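Local coordinates for spore germination protein B3 (Bacillus subtilis subsp. subtilis, PDB 3N54), which takes part in the spore germination response to a mixture of L-asparagine, glucose, fructose and potassium ions, as a membrane lipoprotein of the GerABKC family, at residues Q20-Y25 against T52-V57; I75-E79 against A113-F117. One frame throughout, in Å; residues are numbered along the deposited sequence.

Contact 1: Q20-Y25 against T52-V57; sequences QYKLTY and TILEAV. With SO4 (sulfate ion), chain C.
Both segments are extended, and strands 21-25 and 52-55 run antiparallel, their axes 4.6 Å apart at 172°. Thr52 stands opposite Thr24, a non-hydrogen-bonded pair with CA atoms 4.5 Å apart. Ile53 and Leu23 form a hydrogen-bonded pair: Ile53 N gives to Leu23 O at 2.8 Å, and Leu23 N to Ile53 O at 2.9 Å. Ile53 is chi1 m, chi2 t. Its CB lies 4.1 Å from Leu23 CB, and its CD1 meets the edge of the Tyr25 ring, 3.9 Å from CE1. Leu54 and Lys22 form the next non-hydrogen-bonded pair, CA atoms 4.8 Å apart, on the same face as Thr52 and Thr24; Leu54 CD2 touches Lys22 CG at 3.5 Å. Strand 21-28 is the middle of a three-stranded antiparallel sheet in the N-terminal domain, with strand 8-15 on its other side and strand 46-55 at an edge. At Glu55 the bonds resume: Glu55 N to Tyr21 O, 3.0 Å, and Tyr21 N to Glu55 O, 2.6 Å. Ala56 is loop and points away. Val57 brings its CB to 3.5 Å from Tyr21 CE1 (Tyr21 chi1 is m), while Val57 N makes a very short 2.5 Å hydrogen bond to sulfate O1.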
loop_
_atom_site.group_PDB
_atom_site.type_symbol
_atom_site.label_atom_id
_atom_site.label_comp_id
_atom_site.label_asym_id
_atom_site.label_seq_id
_atom_site.Cartn_x
_atom_site.Cartn_y
_atom_site.Cartn_z
ATOM N N GLN A 20 24.572 -22.515 -13.296
ATOM C CA GLN A 20 23.451 -21.646 -13.491
ATOM C C GLN A 20 23.790 -20.823 -14.709
ATOM O O GLN A 20 24.949 -20.705 -15.086
ATOM C CB GLN A 20 23.171 -20.784 -12.253
ATOM C CG GLN A 20 24.313 -19.908 -11.775
ATOM C CD GLN A 20 24.166 -19.489 -10.310
ATOM O OE1 GLN A 20 24.978 -18.721 -9.785
ATOM N NE2 GLN A 20 23.134 -20.001 -9.645
ATOM N N TYR A 21 22.771 -20.293 -15.347
ATOM C CA TYR A 21 22.979 -19.426 -16.472
ATOM C C TYR A 21 23.243 -18.017 -15.964
ATOM O O TYR A 21 22.640 -17.575 -14.987
ATOM C CB TYR A 21 21.782 -19.491 -17.406
ATOM C CG TYR A 21 21.671 -20.851 -18.021
ATOM C CD1 TYR A 21 20.800 -21.803 -17.509
ATOM C CD2 TYR A 21 22.484 -21.209 -19.083
ATOM C CE1 TYR A 21 20.723 -23.074 -18.071
ATOM C CE2 TYR A 21 22.417 -22.456 -19.646
ATOM C CZ TYR A 21 21.533 -23.389 -19.138
ATOM O OH TYR A 21 21.480 -24.638 -19.697
ATOM N N LYS A 22 24.192 -17.346 -16.605
ATOM C CA LYS A 22 24.502 -15.968 -16.303
ATOM C C LYS A 22 24.541 -15.195 -17.604
ATOM O O LYS A 22 25.395 -15.439 -18.445
ATOM C CB LYS A 22 25.830 -15.829 -15.550
ATOM C CG LYS A 22 26.065 -14.413 -15.028
ATOM C CD LYS A 22 27.262 -14.292 -14.088
ATOM C CE LYS A 22 28.584 -14.259 -14.846
ATOM N NZ LYS A 22 29.718 -13.736 -13.995
ATOM N N LEU A 23 23.575 -14.298 -17.780
ATOM C CA LEU A 23 23.534 -13.406 -18.924
ATOM C C LEU A 23 24.049 -12.058 -18.470
ATOM O O LEU A 23 23.496 -11.476 -17.544
ATOM C CB LEU A 23 22.119 -13.252 -19.464
ATOM C CG LEU A 23 21.562 -14.392 -20.313
ATOM C CD1 LEU A 23 21.309 -15.641 -19.478
ATOM C CD2 LEU A 23 20.284 -13.945 -21.008
ATOM N N THR A 24 25.130 -11.583 -19.086
ATOM C CA THR A 24 25.665 -10.263 -18.774
ATOM C C THR A 24 25.504 -9.375 -19.998
ATOM O O THR A 24 26.183 -9.565 -21.005
ATOM C CB THR A 24 27.146 -10.309 -18.361
ATOM O OG1 THR A 24 27.337 -11.302 -17.350
ATOM C CG2 THR A 24 27.600 -8.940 -17.816
ATOM N N TYR A 25 24.579 -8.425 -19.918
ATOM C CA TYR A 25 24.388 -7.463 -20.991
ATOM C C TYR A 25 25.541 -6.467 -20.979
ATOM O O TYR A 25 26.216 -6.300 -19.962
ATOM C CB TYR A 25 23.031 -6.773 -20.873
ATOM C CG TYR A 25 21.894 -7.688 -21.259
ATOM C CD1 TYR A 25 21.422 -8.658 -20.378
ATOM C CD2 TYR A 25 21.311 -7.600 -22.516
ATOM C CE1 TYR A 25 20.390 -9.507 -20.738
ATOM C CE2 TYR A 25 20.277 -8.442 -22.886
ATOM C CZ TYR A 25 19.818 -9.391 -21.992
ATOM O OH TYR A 25 18.788 -10.222 -22.367
ATOM N N THR A 52 22.752 -7.986 -15.280
ATOM C CA THR A 52 23.131 -9.371 -15.166
ATOM C C THR A 52 21.896 -10.157 -14.776
ATOM O O THR A 52 21.155 -9.748 -13.882
ATOM C CB THR A 52 24.226 -9.551 -14.105
ATOM O OG1 THR A 52 25.405 -8.861 -14.531
ATOM C CG2 THR A 52 24.550 -11.020 -13.889
ATOM N N ILE A 53 21.667 -11.270 -15.468
ATOM C CA ILE A 53 20.565 -12.170 -15.160
ATOM C C ILE A 53 21.132 -13.520 -14.720
ATOM O O ILE A 53 21.898 -14.145 -15.460
ATOM C CB ILE A 53 19.644 -12.379 -16.357
ATOM C CG1 ILE A 53 19.144 -11.039 -16.900
ATOM C CG2 ILE A 53 18.454 -13.245 -15.969
ATOM C CD1 ILE A 53 18.115 -11.196 -18.035
ATOM N N LEU A 54 20.770 -13.944 -13.508
ATOM C CA LEU A 54 21.198 -15.223 -12.962
ATOM C C LEU A 54 20.001 -16.155 -12.875
ATOM O O LEU A 54 18.947 -15.779 -12.352
ATOM C CB LEU A 54 21.821 -15.058 -11.578
ATOM C CG LEU A 54 23.223 -14.442 -11.495
ATOM C CD1 LEU A 54 23.605 -14.182 -10.042
ATOM C CD2 LEU A 54 24.276 -15.325 -12.171
ATOM N N GLU A 55 20.158 -17.369 -13.389
ATOM C CA GLU A 55 19.082 -18.338 -13.347
ATOM C C GLU A 55 19.553 -19.779 -13.479
ATOM O O GLU A 55 20.423 -20.087 -14.289
ATOM C CB GLU A 55 18.090 -18.063 -14.471
ATOM C CG GLU A 55 16.831 -18.898 -14.340
ATOM C CD GLU A 55 15.762 -18.524 -15.337
ATOM O OE1 GLU A 55 16.096 -17.938 -16.389
ATOM O OE2 GLU A 55 14.584 -18.825 -15.058
ATOM N N ALA A 56 18.955 -20.658 -12.675
ATOM C CA ALA A 56 19.158 -22.097 -12.810
ATOM C C ALA A 56 18.089 -22.587 -13.772
ATOM O O ALA A 56 16.915 -22.276 -13.587
ATOM C CB ALA A 56 19.019 -22.774 -11.473
ATOM N N VAL A 57 18.473 -23.317 -14.818
ATOM C CA VAL A 57 17.496 -23.879 -15.781
ATOM C C VAL A 57 17.868 -25.333 -16.147
ATOM O O VAL A 57 19.025 -25.617 -16.439
ATOM C CB VAL A 57 17.350 -22.977 -17.060
ATOM C CG1 VAL A 57 16.407 -23.591 -18.060
ATOM C CG2 VAL A 57 16.872 -21.574 -16.695
HETATM S S SO4 C . 21.645 -24.843 -14.488
HETATM O O1 SO4 C . 20.830 -23.887 -15.215
HETATM O O2 SO4 C . 23.050 -24.551 -14.743
HETATM O O3 SO4 C . 21.316 -24.706 -13.074
HETATM O O4 SO4 C . 21.367 -26.208 -14.926
#

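Contact 2: I75-E79 against A113-F117; sequences ILLGE and AADVF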
loop_
_atom_site.group_PDB
_atom_site.type_symbol
_atom_site.label_atom_id
_atom_site.label_comp_id
_atom_site.label_asym_id
_atom_site.label_seq_id
_atom_site.Cartn_x
_atom_site.Cartn_y
_atom_site.Cartn_z
ATOM N N ILE A 75 3.322 -8.397 -7.508
ATOM C CA ILE A 75 4.562 -7.641 -7.484
ATOM C C ILE A 75 4.739 -7.094 -6.070
ATOM O O ILE A 75 3.857 -6.385 -5.571
ATOM C CB ILE A 75 4.538 -6.438 -8.440
ATOM C CG1 ILE A 75 4.173 -6.857 -9.873
ATOM C CG2 ILE A 75 5.877 -5.735 -8.422
ATOM C CD1 ILE A 75 5.185 -7.720 -10.510
ATOM N N LEU A 76 5.867 -7.412 -5.440
ATOM C CA LEU A 76 6.180 -6.953 -4.093
ATOM C C LEU A 76 7.351 -5.983 -4.143
ATOM O O LEU A 76 8.425 -6.331 -4.635
ATOM C CB LEU A 76 6.524 -8.144 -3.202
ATOM C CG LEU A 76 6.782 -7.879 -1.719
ATOM C CD1 LEU A 76 5.531 -7.316 -1.039
ATOM C CD2 LEU A 76 7.231 -9.155 -1.047
ATOM N N LEU A 77 7.146 -4.772 -3.633
ATOM C CA LEU A 77 8.163 -3.727 -3.682
ATOM C C LEU A 77 8.851 -3.564 -2.337
ATOM O O LEU A 77 8.193 -3.466 -1.303
ATOM C CB LEU A 77 7.539 -2.391 -4.107
ATOM C CG LEU A 77 6.782 -2.345 -5.436
ATOM C CD1 LEU A 77 6.186 -0.960 -5.658
ATOM C CD2 LEU A 77 7.679 -2.723 -6.618
ATOM N N GLY A 78 10.182 -3.542 -2.361
ATOM C CA GLY A 78 10.984 -3.362 -1.161
ATOM C C GLY A 78 10.946 -1.932 -0.664
ATOM O O GLY A 78 10.739 -0.994 -1.439
ATOM N N GLU A 79 11.177 -1.775 0.633
ATOM C CA GLU A 79 11.025 -0.486 1.304
ATOM C C GLU A 79 11.963 0.581 0.768
ATOM O O GLU A 79 11.530 1.686 0.451
ATOM C CB GLU A 79 11.232 -0.647 2.814
ATOM C CG GLU A 79 11.109 0.656 3.592
ATOM C CD GLU A 79 11.155 0.468 5.097
ATOM O OE1 GLU A 79 11.160 -0.688 5.566
ATOM O OE2 GLU A 79 11.186 1.492 5.814
ATOM N N ALA A 113 12.070 -6.907 -0.052
ATOM C CA ALA A 113 10.998 -7.710 -0.661
ATOM C C ALA A 113 11.394 -9.155 -0.968
ATOM O O ALA A 113 10.586 -10.066 -0.800
ATOM C CB ALA A 113 10.498 -7.038 -1.935
ATOM N N ALA A 114 12.623 -9.362 -1.433
ATOM C CA ALA A 114 13.094 -10.709 -1.775
ATOM C C ALA A 114 13.073 -11.648 -0.556
ATOM O O ALA A 114 12.748 -12.827 -0.682
ATOM C CB ALA A 114 14.493 -10.653 -2.404
ATOM N N ASP A 115 13.383 -11.111 0.623
ATOM C CA ASP A 115 13.372 -11.898 1.858
ATOM C C ASP A 115 11.978 -12.330 2.317
ATOM O O ASP A 115 11.853 -13.255 3.116
ATOM C CB ASP A 115 14.047 -11.124 3.000
ATOM C CG ASP A 115 15.542 -10.950 2.792
ATOM O OD1 ASP A 115 16.078 -11.402 1.757
ATOM O OD2 ASP A 115 16.186 -10.358 3.680
ATOM N N VAL A 116 10.936 -11.659 1.832
ATOM C CA VAL A 116 9.570 -12.011 2.218
ATOM C C VAL A 116 9.125 -13.309 1.537
ATOM O O VAL A 116 8.407 -14.098 2.136
ATOM C CB VAL A 116 8.588 -10.866 1.923
ATOM C CG1 VAL A 116 7.154 -11.292 2.230
ATOM C CG2 VAL A 116 8.971 -9.633 2.732
ATOM N N PHE A 117 9.548 -13.532 0.294
ATOM C CA PHE A 117 9.251 -14.793 -0.388
ATOM C C PHE A 117 10.126 -15.907 0.193
ATOM O O PHE A 117 11.348 -15.774 0.223
ATOM C CB PHE A 117 9.490 -14.679 -1.901
ATOM C CG PHE A 117 8.517 -13.787 -2.611
ATOM C CD1 PHE A 117 7.266 -14.262 -2.987
ATOM C CD2 PHE A 117 8.856 -12.480 -2.932
ATOM C CE1 PHE A 117 6.362 -13.446 -3.655
ATOM C CE2 PHE A 117 7.961 -11.656 -3.604
ATOM C CZ PHE A 117 6.710 -12.141 -3.964
#
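Leu76 points its side chain into the hollow of the turn 113-117. Its CG lies 3.8 Å from Ala113 CB. Its CD2 is 3.7 Å from Val116 CB and also 3.7 Å from Phe117 CE2, approaching that ring obliquely. The chi1 t, chi2 p rotamer brings CD2 to both. The turn has helical backbone angles at 113-116, and Val116 N bonds to Ala113 O at 3.1 Å. Strand 74-77 is an outermost strand of a mixed five-stranded sheet. A beta-alpha-beta crossover through helices 79-84 and 87-94 joins it to the parallel neighbour 105-109, and the turn belongs to the loop that follows that neighbour. The loop folds back over one face of the sheet, where Leu76 and Val116 both touch Val170 of strand 165-172. No hydrogen bond joins the two segments; the contact is apolar. Ala113 CB also packs on backbone, 3.5 Å from Leu76 O and from Gly78 N. Gly78 is the N-cap residue of helix 79-84. Glu79 OE1 accepts a hydrogen bond from Gly111 N.

In the fold
Contacts 1 and 2 follow one another along the chain, and both lie in the N-terminal part of the protein. They belong to different beta-sheets. Contact 1 joins two strands of the three-stranded antiparallel sheet, whereas contact 2 packs a loop on the five-stranded mixed sheet. Their centres are 21 Å apart, and their nearest atoms about 12 Å apart, so they do not touch. Contact 1 is a surface contact about 31 Å from the centre of the chain; contact 2 is partly buried and about 13 Å from it. The chain passes from 52-57 through helix 59-63 to reach strand 74-77. The sulfate sits at contact 1 and probably comes from the crystallisation liquor.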